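Local coordinates for RegF protein (Neisseria gonorrhoeae, PDB 4HOJ) that binds glutathione and calcium and, as an SspA-type member of the glutathione transferase superfamily, probably serves in the starvation response, at residues G9-F14 and T195-A200; S15-F20 and E64-N69; P53-R58 and E70-R75. All blocks are in the same frame, centred on the assembly; numbering follows the deposited sequence. Where two conformers were deposited one is given.

Contact 1 of 3, residues G9-F14 and T195-A200; sequences GITCPF and TPAEKA. With GSH (glutathione), chain C.
Ile10 meets the segment 195-200 mainly through its carbonyl oxygen, which accepts a hydrogen bond from Thr195 OG1 at 2.7 Å. The hydroxyl lies in the carbonyl plane, on a lone pair. Thr195 OG1 sits between the backbone N and the carbonyl carbon (chi1 73°), and from there it also accepts from Glu198 N at 3.1 Å. One hydroxyl thus joins the turn at 9-12 to the first turn of helix 196-199. Next along the chain, Thr11 turns its methyl CG2 onto Ala197 CB, 3.7 Å away.

Cys12 follows at the N-cap of helix 13-25; its CB points away from 195-200, and it is the residue that binds glutathione covalently. Its backbone O lies 3.8 Å from Glu198 OE2, a carboxylate oxygen held in a salt bridge with Arg162. Pro13 and Phe14 then leave the 195-200 segment and line the ligand pocket; over one face of the Phe14 ring, offset toward the rim, lies glutathione CB1.

On the partner segment, Glu198 OE1, which also pairs with Arg19, takes the N-H of Thr195 at 3.0 Å, a nearly straight bond of 170° on the anti side of the carboxylate, tilted out of its plane. With Glu198 N bound to Thr195 OG1, this reciprocal pair is a capping box; it opens helix 196-199 and docks, through Thr195 OG1, on the 9-12 turn that leads into the Cys12 glutathione site.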
loop_
_atom_site.group_PDB
_atom_site.type_symbol
_atom_site.label_atom_id
_atom_site.label_comp_id
_atom_site.label_asym_id
_atom_site.label_seq_id
_atom_site.Cartn_x
_atom_site.Cartn_y
_atom_site.Cartn_z
ATOM N N GLY A 9 -8.806 0.434 18.658
ATOM C CA GLY A 9 -9.136 -0.718 19.496
ATOM C C GLY A 9 -8.054 -0.949 20.537
ATOM O O GLY A 9 -6.861 -0.890 20.222
ATOM N N ILE A 10 -8.435 -1.250 21.756
ATOM C CA ILE A 10 -7.442 -1.289 22.839
ATOM C C ILE A 10 -6.466 -2.446 22.723
ATOM O O ILE A 10 -5.390 -2.419 23.311
ATOM C CB ILE A 10 -8.097 -1.287 24.194
ATOM C CG1 ILE A 10 -8.981 -2.515 24.440
ATOM C CG2 ILE A 10 -8.955 0.010 24.353
ATOM C CD1 ILE A 10 -9.508 -2.587 25.877
ATOM N N THR A 11 -6.827 -3.468 21.959
ATOM C CA THR A 11 -5.853 -4.567 21.723
ATOM C C THR A 11 -5.467 -4.665 20.269
ATOM O O THR A 11 -4.836 -5.645 19.884
ATOM C CB THR A 11 -6.308 -5.956 22.253
ATOM O OG1 THR A 11 -7.511 -6.329 21.581
ATOM C CG2 THR A 11 -6.548 -5.908 23.771
ATOM N N CYS A 12 -5.787 -3.664 19.458
ATOM C CA CYS A 12 -5.594 -3.782 18.023
ATOM C C CYS A 12 -4.160 -3.394 17.637
ATOM O O CYS A 12 -3.776 -2.234 17.867
ATOM C CB CYS A 12 -6.598 -2.844 17.330
ATOM S SG CYS A 12 -6.359 -2.696 15.555
ATOM N N PRO A 13 -3.420 -4.309 16.999
ATOM C CA PRO A 13 -2.029 -3.945 16.648
ATOM C C PRO A 13 -1.964 -2.826 15.617
ATOM O O PRO A 13 -0.960 -2.107 15.565
ATOM C CB PRO A 13 -1.409 -5.278 16.136
ATOM C CG PRO A 13 -2.649 -6.128 15.698
ATOM C CD PRO A 13 -3.761 -5.716 16.704
ATOM N N PHE A 14 -2.974 -2.698 14.759
ATOM C CA PHE A 14 -2.961 -1.667 13.724
ATOM C C PHE A 14 -3.233 -0.333 14.316
ATOM O O PHE A 14 -2.554 0.649 13.986
ATOM C CB PHE A 14 -3.952 -2.037 12.603
ATOM C CG PHE A 14 -3.637 -3.371 11.983
ATOM C CD1 PHE A 14 -2.569 -3.481 11.116
ATOM C CD2 PHE A 14 -4.332 -4.490 12.322
ATOM C CE1 PHE A 14 -2.249 -4.685 10.540
ATOM C CE2 PHE A 14 -3.992 -5.744 11.792
ATOM C CZ PHE A 14 -2.936 -5.836 10.893
ATOM N N THR A 195 -1.875 0.648 25.552
ATOM C CA THR A 195 -3.034 0.666 26.420
ATOM C C THR A 195 -2.799 -0.255 27.669
ATOM O O THR A 195 -1.893 -1.107 27.657
ATOM C CB THR A 195 -4.283 0.176 25.654
ATOM O OG1 THR A 195 -4.175 -1.234 25.458
ATOM C CG2 THR A 195 -4.483 0.863 24.311
ATOM N N PRO A 196 -3.649 -0.143 28.709
ATOM C CA PRO A 196 -3.516 -1.094 29.820
ATOM C C PRO A 196 -3.674 -2.533 29.409
ATOM O O PRO A 196 -2.996 -3.404 29.925
ATOM C CB PRO A 196 -4.620 -0.677 30.802
ATOM C CG PRO A 196 -4.936 0.678 30.461
ATOM C CD PRO A 196 -4.665 0.886 28.986
ATOM N N ALA A 197 -4.516 -2.772 28.380
ATOM C CA ALA A 197 -4.685 -4.139 27.904
ATOM C C ALA A 197 -3.409 -4.622 27.228
ATOM O O ALA A 197 -3.000 -5.738 27.421
ATOM C CB ALA A 197 -5.887 -4.189 26.927
ATOM N N GLU A 198 -2.745 -3.741 26.467
ATOM C CA GLU A 198 -1.508 -4.175 25.792
ATOM C C GLU A 198 -0.372 -4.353 26.793
ATOM O O GLU A 198 0.468 -5.270 26.607
ATOM C CB GLU A 198 -1.135 -3.141 24.720
ATOM C CG GLU A 198 -2.027 -3.242 23.464
ATOM C CD GLU A 198 -1.957 -2.020 22.614
ATOM O OE1 GLU A 198 -1.521 -0.919 23.069
ATOM O OE2 GLU A 198 -2.351 -2.129 21.422
ATOM N N LYS A 199 -0.378 -3.565 27.887
ATOM C CA LYS A 199 0.610 -3.795 28.927
ATOM C C LYS A 199 0.478 -5.173 29.521
ATOM O O LYS A 199 1.509 -5.746 29.914
ATOM C CB LYS A 199 0.502 -2.710 29.998
ATOM C CG LYS A 199 0.955 -1.361 29.444
ATOM C CD LYS A 199 0.993 -0.303 30.552
ATOM C CE LYS A 199 1.349 1.076 29.919
ATOM N NZ LYS A 199 1.142 2.113 30.981
ATOM N N ALA A 200 -0.727 -5.719 29.570
ATOM C CA ALA A 200 -0.958 -7.091 30.068
ATOM C C ALA A 200 -0.359 -8.204 29.204
ATOM O O ALA A 200 -0.267 -9.359 29.623
ATOM C CB ALA A 200 -2.494 -7.359 30.275
HETATM N N1 GSH C . -5.443 -3.057 7.064
HETATM C CA1 GSH C . -5.991 -2.494 8.332
HETATM C C1 GSH C . -5.082 -1.447 8.861
HETATM O O11 GSH C . -5.552 -0.471 9.501
HETATM O O12 GSH C . -3.861 -1.600 8.673
HETATM C CB1 GSH C . -6.313 -3.604 9.343
HETATM C CG1 GSH C . -7.112 -3.109 10.553
HETATM C CD1 GSH C . -7.696 -4.285 11.314
HETATM O OE1 GSH C . -7.510 -5.443 11.017
HETATM N N2 GSH C . -8.419 -3.880 12.426
HETATM C CA2 GSH C . -9.075 -4.906 13.235
HETATM C C2 GSH C . -10.554 -4.620 13.158
HETATM O O2 GSH C . -11.102 -3.530 13.181
HETATM C CB2 GSH C . -8.718 -4.896 14.682
HETATM S SG2 GSH C . -6.984 -5.074 14.999
HETATM N N3 GSH C . -11.368 -5.828 13.181
HETATM C CA3 GSH C . -12.817 -5.754 13.113
HETATM C C3 GSH C . -13.239 -6.442 11.852
HETATM O O31 GSH C . -12.459 -6.843 10.922
HETATM O O32 GSH C . -14.475 -6.599 11.728
#

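Contact 2 of 3, residues S15-F20 and E64-N69; sequences SHRCRF and ESNIIN. With GSH (glutathione), chain C.
Arg17 reaches across to Ser65 where helix 13-25 runs beside helix 65-75 in the thioredoxin-like domain of the glutathione transferase fold. The two short segments are nearly parallel, 12° apart, with their axes 9.1 Å from each other. The Arg17 chain leaves with CG anti to the carbonyl carbon (chi1 -63°) and stays extended from CG to NE, and NH1 ends beside Ser65. NH1 donates a hydrogen bond to Ser65 OG, 2.9 Å away and near the guanidinium plane; Asn66 OD1 lies over one face of the group without a hydrogen bond to it. NH2 is paired with Glu100, and NE with the carbonyl of Ala155.

Further along, Cys18 SG touches both Ile68 CG2, at 3.8 Å, and the amide of Asn69, whose OD1 also approaches Cys18 CA at 3.3 Å. The other branch of that amide, ND2, packs on Arg17 CB.

Glu64 OE1 accepts from glutathione N1. Ser65 N bonds to glutathione O11. The Ser65 hydroxyl lies between the backbone N and the carbonyl carbon (chi1 64°); while accepting from Arg17 NH1, Ser65 OG donates to glutathione O12 at 2.8 Å.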
loop_
_atom_site.group_PDB
_atom_site.type_symbol
_atom_site.label_atom_id
_atom_site.label_comp_id
_atom_site.label_asym_id
_atom_site.label_seq_id
_atom_site.Cartn_x
_atom_site.Cartn_y
_atom_site.Cartn_z
ATOM N N SER A 15 -4.130 -0.271 15.312
ATOM C CA SER A 15 -4.336 0.964 16.095
ATOM C C SER A 15 -3.083 1.337 16.916
ATOM O O SER A 15 -2.762 2.517 17.082
ATOM C CB SER A 15 -5.533 0.778 17.089
ATOM O OG SER A 15 -6.762 0.549 16.352
ATOM N N HIS A 16 -2.421 0.307 17.422
ATOM C CA HIS A 16 -1.210 0.482 18.202
ATOM C C HIS A 16 -0.150 1.234 17.362
ATOM O O HIS A 16 0.527 2.149 17.855
ATOM C CB HIS A 16 -0.759 -0.899 18.647
ATOM C CG HIS A 16 0.342 -0.898 19.650
ATOM N ND1 HIS A 16 0.852 -2.080 20.119
ATOM C CD2 HIS A 16 1.081 0.110 20.212
ATOM C CE1 HIS A 16 1.825 -1.814 20.988
ATOM N NE2 HIS A 16 1.994 -0.491 21.055
ATOM N N ARG A 17 -0.063 0.924 16.055
ATOM C CA ARG A 17 0.919 1.615 15.207
ATOM C C ARG A 17 0.631 3.102 15.229
ATOM O O ARG A 17 1.557 3.929 15.345
ATOM C CB ARG A 17 0.833 1.182 13.719
ATOM C CG ARG A 17 1.130 -0.236 13.424
ATOM C CD ARG A 17 0.848 -0.483 11.935
ATOM N NE ARG A 17 1.450 -1.733 11.460
ATOM C CZ ARG A 17 1.158 -2.241 10.258
ATOM N NH1 ARG A 17 0.154 -1.745 9.505
ATOM N NH2 ARG A 17 1.844 -3.304 9.884
ATOM N N CYS A 18 -0.652 3.468 15.084
ATOM C CA CYS A 18 -1.015 4.892 14.994
ATOM C C CYS A 18 -0.833 5.591 16.333
ATOM O O CYS A 18 -0.337 6.721 16.384
ATOM C CB CYS A 18 -2.457 5.025 14.517
ATOM S SG CYS A 18 -2.762 4.274 12.900
ATOM N N ARG A 19 -1.149 4.936 17.450
ATOM C CA ARG A 19 -0.886 5.486 18.773
ATOM C C ARG A 19 0.597 5.737 18.955
ATOM O O ARG A 19 0.988 6.791 19.470
ATOM C CB ARG A 19 -1.494 4.565 19.863
ATOM C CG ARG A 19 -3.025 4.657 19.907
ATOM C CD ARG A 19 -3.562 3.759 21.022
ATOM N NE ARG A 19 -3.942 2.418 20.576
ATOM C CZ ARG A 19 -3.319 1.275 20.896
ATOM N NH1 ARG A 19 -3.910 0.090 20.613
ATOM N NH2 ARG A 19 -2.177 1.283 21.535
ATOM N N PHE A 20 1.422 4.798 18.488
ATOM C CA PHE A 20 2.868 4.966 18.606
ATOM C C PHE A 20 3.330 6.234 17.844
ATOM O O PHE A 20 4.057 7.071 18.387
ATOM C CB PHE A 20 3.495 3.674 18.109
ATOM C CG PHE A 20 4.989 3.546 18.338
ATOM C CD1 PHE A 20 5.736 4.443 19.086
ATOM C CD2 PHE A 20 5.633 2.444 17.752
ATOM C CE1 PHE A 20 7.127 4.229 19.263
ATOM C CE2 PHE A 20 6.986 2.216 17.912
ATOM C CZ PHE A 20 7.758 3.126 18.661
ATOM N N GLU A 64 -6.824 2.674 7.239
ATOM C CA GLU A 64 -5.611 1.938 6.902
ATOM C C GLU A 64 -4.431 2.530 7.642
ATOM O O GLU A 64 -3.917 3.627 7.354
ATOM C CB GLU A 64 -5.365 1.962 5.388
ATOM C CG GLU A 64 -4.262 1.010 4.942
ATOM C CD GLU A 64 -4.550 -0.455 5.174
ATOM O OE1 GLU A 64 -5.683 -0.815 5.503
ATOM O OE2 GLU A 64 -3.604 -1.239 4.895
ATOM N N SER A 65 -4.000 1.798 8.673
ATOM C CA SER A 65 -2.980 2.285 9.611
ATOM C C SER A 65 -1.740 2.878 8.959
ATOM O O SER A 65 -1.316 3.974 9.392
ATOM C CB SER A 65 -2.629 1.169 10.611
ATOM O OG SER A 65 -2.027 0.028 9.978
ATOM N N ASN A 66 -1.197 2.230 7.923
ATOM C CA ASN A 66 0.041 2.807 7.386
ATOM C C ASN A 66 -0.214 4.101 6.620
ATOM O O ASN A 66 0.654 4.957 6.545
ATOM C CB ASN A 66 0.733 1.806 6.453
ATOM C CG ASN A 66 1.443 0.715 7.191
ATOM O OD1 ASN A 66 1.710 0.781 8.384
ATOM N ND2 ASN A 66 1.745 -0.348 6.449
ATOM N N ILE A 67 -1.421 4.263 6.077
ATOM C CA ILE A 67 -1.792 5.492 5.334
ATOM C C ILE A 67 -2.043 6.620 6.358
ATOM O O ILE A 67 -1.600 7.762 6.180
ATOM C CB ILE A 67 -3.049 5.218 4.481
ATOM C CG1 ILE A 67 -2.649 4.274 3.360
ATOM C CG2 ILE A 67 -3.598 6.502 3.916
ATOM C CD1 ILE A 67 -3.756 3.980 2.436
ATOM N N ILE A 68 -2.734 6.323 7.473
ATOM C CA ILE A 68 -2.908 7.277 8.538
ATOM C C ILE A 68 -1.530 7.751 8.998
ATOM O O ILE A 68 -1.296 8.944 9.183
ATOM C CB ILE A 68 -3.632 6.564 9.705
ATOM C CG1 ILE A 68 -5.105 6.349 9.315
ATOM C CG2 ILE A 68 -3.516 7.429 10.998
ATOM C CD1 ILE A 68 -5.870 5.378 10.336
ATOM N N ASN A 69 -0.600 6.806 9.130
ATOM C CA ASN A 69 0.714 7.174 9.675
ATOM C C ASN A 69 1.527 8.015 8.720
ATOM O O ASN A 69 2.224 8.932 9.157
ATOM C CB ASN A 69 1.464 5.936 10.088
ATOM C CG ASN A 69 0.912 5.360 11.358
ATOM O OD1 ASN A 69 0.063 5.960 12.012
ATOM N ND2 ASN A 69 1.397 4.158 11.713
HETATM N N1 GSH C . -5.443 -3.057 7.064
HETATM C CA1 GSH C . -5.991 -2.494 8.332
HETATM C C1 GSH C . -5.082 -1.447 8.861
HETATM O O11 GSH C . -5.552 -0.471 9.501
HETATM O O12 GSH C . -3.861 -1.600 8.673
HETATM C CB1 GSH C . -6.313 -3.604 9.343
HETATM C CG1 GSH C . -7.112 -3.109 10.553
HETATM C CD1 GSH C . -7.696 -4.285 11.314
HETATM O OE1 GSH C . -7.510 -5.443 11.017
HETATM N N2 GSH C . -8.419 -3.880 12.426
HETATM C CA2 GSH C . -9.075 -4.906 13.235
HETATM C C2 GSH C . -10.554 -4.620 13.158
HETATM O O2 GSH C . -11.102 -3.530 13.181
HETATM C CB2 GSH C . -8.718 -4.896 14.682
HETATM S SG2 GSH C . -6.984 -5.074 14.999
HETATM N N3 GSH C . -11.368 -5.828 13.181
HETATM C CA3 GSH C . -12.817 -5.754 13.113
HETATM C C3 GSH C . -13.239 -6.442 11.852
HETATM O O31 GSH C . -12.459 -6.843 10.922
HETATM O O32 GSH C . -14.475 -6.599 11.728
#

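Contact 3 of 3, residues P53-R58 and E70-R75; sequences PVLVER and EYIDER
Leu55 lays its CD2 methyl against the CD2 side of the Tyr71 ring, 3.7 Å away, and the two side chains cross at about a right angle. The same methyl also meets Ile72 CG1 at 4.1 Å, so a single branch of the leucine touches two neighbouring residues of helix 65-75. Strand 54-57 and the helix segment 70-75 run 34° apart with their axes 11.3 Å from each other. This helix packs on a sheet of four strands in the thioredoxin-like domain, and Leu55 points from the strand toward it. On the sheet side Leu55 also touches Leu6, while Tyr71 rests on Leu60 and Leu62 of the adjoining strand.

Two residues farther along the strand, Glu57 projects to the same side, its chain extended beyond CG. Glu57 OE1 accepts from Tyr71 OH at 2.6 Å, on the anti side of the carboxylate and well out of its plane, and the carboxylate and ring planes stand 80° apart. Arg75, one helical turn beyond Tyr71, meets the carboxylate tip to tip in a side-on salt bridge: Arg75 NE donates to Glu57 OE1 at 3.0 Å and Arg75 NH2 to Glu57 OE2 at 2.7 Å, both on syn sides and somewhat tilted from the carboxylate plane. The two flat groups are nearly coplanar, 5° apart. Arg75 CB lies over one face of the Tyr71 ring near the rim. Glu74, next to Arg75, instead forms salt bridges with Arg89 and Arg93 of the second subunit.

Three bonds therefore grip the Glu57 carboxylate, two of them on OE1, from the same face. The side-on pairing with a guanidinium and the phenol bond together restrain its rotation and would favour its charged form.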
loop_
_atom_site.group_PDB
_atom_site.type_symbol
_atom_site.label_atom_id
_atom_site.label_comp_id
_atom_site.label_asym_id
_atom_site.label_seq_id
_atom_site.Cartn_x
_atom_site.Cartn_y
_atom_site.Cartn_z
ATOM N N PRO A 53 -7.837 1.052 12.859
ATOM C CA PRO A 53 -8.039 2.448 13.240
ATOM C C PRO A 53 -8.640 3.307 12.148
ATOM O O PRO A 53 -8.596 2.999 10.916
ATOM C CB PRO A 53 -6.611 2.945 13.483
ATOM C CG PRO A 53 -5.742 2.068 12.530
ATOM C CD PRO A 53 -6.420 0.697 12.669
ATOM N N VAL A 54 -9.235 4.434 12.556
ATOM C CA VAL A 54 -9.673 5.520 11.676
ATOM C C VAL A 54 -9.112 6.812 12.257
ATOM O O VAL A 54 -9.072 6.975 13.508
ATOM C CB VAL A 54 -11.190 5.600 11.638
ATOM C CG1 VAL A 54 -11.698 6.848 10.914
ATOM C CG2 VAL A 54 -11.741 4.329 10.954
ATOM N N LEU A 55 -8.625 7.730 11.436
ATOM C CA LEU A 55 -8.251 9.039 11.905
ATOM C C LEU A 55 -9.185 10.062 11.298
ATOM O O LEU A 55 -9.450 10.036 10.065
ATOM C CB LEU A 55 -6.818 9.337 11.510
ATOM C CG LEU A 55 -6.217 10.611 12.119
ATOM C CD1 LEU A 55 -5.727 10.330 13.556
ATOM C CD2 LEU A 55 -5.056 11.154 11.288
ATOM N N VAL A 56 -9.672 10.984 12.126
ATOM C CA VAL A 56 -10.472 12.104 11.657
ATOM C C VAL A 56 -9.790 13.387 12.026
ATOM O O VAL A 56 -9.412 13.588 13.193
ATOM C CB VAL A 56 -11.911 12.067 12.239
ATOM C CG1 VAL A 56 -12.707 13.328 11.813
ATOM C CG2 VAL A 56 -12.614 10.779 11.784
ATOM N N GLU A 57 -9.608 14.286 11.069
ATOM C CA GLU A 57 -9.177 15.635 11.411
ATOM C C GLU A 57 -9.972 16.585 10.550
ATOM O O GLU A 57 -9.823 16.605 9.313
ATOM C CB GLU A 57 -7.681 15.815 11.171
ATOM C CG GLU A 57 -7.249 17.174 11.637
ATOM C CD GLU A 57 -5.761 17.450 11.503
ATOM O OE1 GLU A 57 -5.062 16.751 10.735
ATOM O OE2 GLU A 57 -5.302 18.408 12.187
ATOM N N ARG A 58 -10.854 17.357 11.183
ATOM C CA ARG A 58 -11.807 18.193 10.464
ATOM C C ARG A 58 -12.559 17.345 9.433
ATOM O O ARG A 58 -13.181 16.359 9.784
ATOM C CB ARG A 58 -11.118 19.400 9.817
ATOM C CG ARG A 58 -10.421 20.312 10.844
ATOM C CD ARG A 58 -9.622 21.429 10.172
ATOM N NE ARG A 58 -8.794 22.175 11.124
ATOM C CZ ARG A 58 -9.037 23.424 11.513
ATOM N NH1 ARG A 58 -10.087 24.071 11.031
ATOM N NH2 ARG A 58 -8.228 24.021 12.384
ATOM N N GLU A 70 1.430 7.743 7.401
ATOM C CA GLU A 70 2.020 8.648 6.390
ATOM C C GLU A 70 1.496 10.034 6.522
ATOM O O GLU A 70 2.256 11.002 6.466
ATOM C CB GLU A 70 1.727 8.184 4.964
ATOM C CG GLU A 70 2.498 6.953 4.565
ATOM C CD GLU A 70 3.833 7.227 3.916
ATOM O OE1 GLU A 70 4.303 8.394 3.923
ATOM O OE2 GLU A 70 4.418 6.249 3.391
ATOM N N TYR A 71 0.179 10.141 6.648
ATOM C CA TYR A 71 -0.436 11.446 6.821
ATOM C C TYR A 71 0.124 12.138 8.052
ATOM O O TYR A 71 0.560 13.281 7.967
ATOM C CB TYR A 71 -1.979 11.325 6.880
ATOM C CG TYR A 71 -2.621 12.619 7.251
ATOM C CD1 TYR A 71 -2.721 13.656 6.338
ATOM C CD2 TYR A 71 -3.145 12.802 8.517
ATOM C CE1 TYR A 71 -3.329 14.853 6.687
ATOM C CE2 TYR A 71 -3.744 14.005 8.888
ATOM C CZ TYR A 71 -3.829 15.019 7.980
ATOM O OH TYR A 71 -4.449 16.194 8.318
ATOM N N ILE A 72 0.139 11.452 9.189
ATOM C CA ILE A 72 0.603 12.090 10.405
ATOM C C ILE A 72 2.055 12.591 10.220
ATOM O O ILE A 72 2.409 13.685 10.665
ATOM C CB ILE A 72 0.450 11.160 11.599
ATOM C CG1 ILE A 72 -1.021 10.925 11.882
ATOM C CG2 ILE A 72 1.103 11.831 12.840
ATOM C CD1 ILE A 72 -1.236 9.736 12.816
ATOM N N ASP A 73 2.877 11.767 9.566
ATOM C CA ASP A 73 4.268 12.133 9.390
ATOM C C ASP A 73 4.407 13.395 8.548
ATOM O O ASP A 73 5.325 14.197 8.771
ATOM C CB ASP A 73 5.036 10.983 8.727
ATOM C CG ASP A 73 6.525 11.117 8.869
ATOM O OD1 ASP A 73 6.993 11.565 9.956
ATOM O OD2 ASP A 73 7.263 10.795 7.918
ATOM N N GLU A 74 3.524 13.567 7.559
ATOM C CA GLU A 74 3.591 14.724 6.693
ATOM C C GLU A 74 2.935 15.929 7.360
ATOM O O GLU A 74 3.383 17.079 7.167
ATOM C CB GLU A 74 3.004 14.427 5.291
ATOM C CG GLU A 74 3.850 13.411 4.508
ATOM C CD GLU A 74 3.439 13.263 3.054
ATOM O OE1 GLU A 74 2.344 13.767 2.699
ATOM O OE2 GLU A 74 4.221 12.636 2.286
ATOM N N ARG A 75 1.909 15.695 8.169
ATOM C CA ARG A 75 1.108 16.744 8.771
ATOM C C ARG A 75 1.850 17.436 9.937
ATOM O O ARG A 75 1.700 18.651 10.169
ATOM C CB ARG A 75 -0.201 16.119 9.234
ATOM C CG ARG A 75 -1.056 16.966 10.086
ATOM C CD ARG A 75 -1.855 17.936 9.258
ATOM N NE ARG A 75 -2.750 18.622 10.166
ATOM C CZ ARG A 75 -2.372 19.561 11.030
ATOM N NH1 ARG A 75 -1.105 19.963 11.077
ATOM N NH2 ARG A 75 -3.269 20.116 11.836
#

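Contacts 2 and 3 lie within the thioredoxin-like domain, and contact 1 ties its Cys12 loop to the C-terminal part of the chain. Contacts 1 and 2 have centres about 13 Å apart and share helix 13-25; Arg19 NH2 of contact 2 lies 2.8 Å from Glu198 OE1 of contact 1 in a salt bridge. Both touch glutathione, contact 1 through Cys12, Pro13 and Phe14, contact 2 through Glu64 and Ser65; Pro53 of contact 3 borders the ligand too. Contacts 2 and 3 share helix 65-75, centres about 9 Å apart, and Pro53 CG packs on Cys18 SG at 3.7 Å. Contact 3 lies about 20 Å from contact 1, centre to centre, yet Pro53 CD touches Phe14 CB at 3.7 Å.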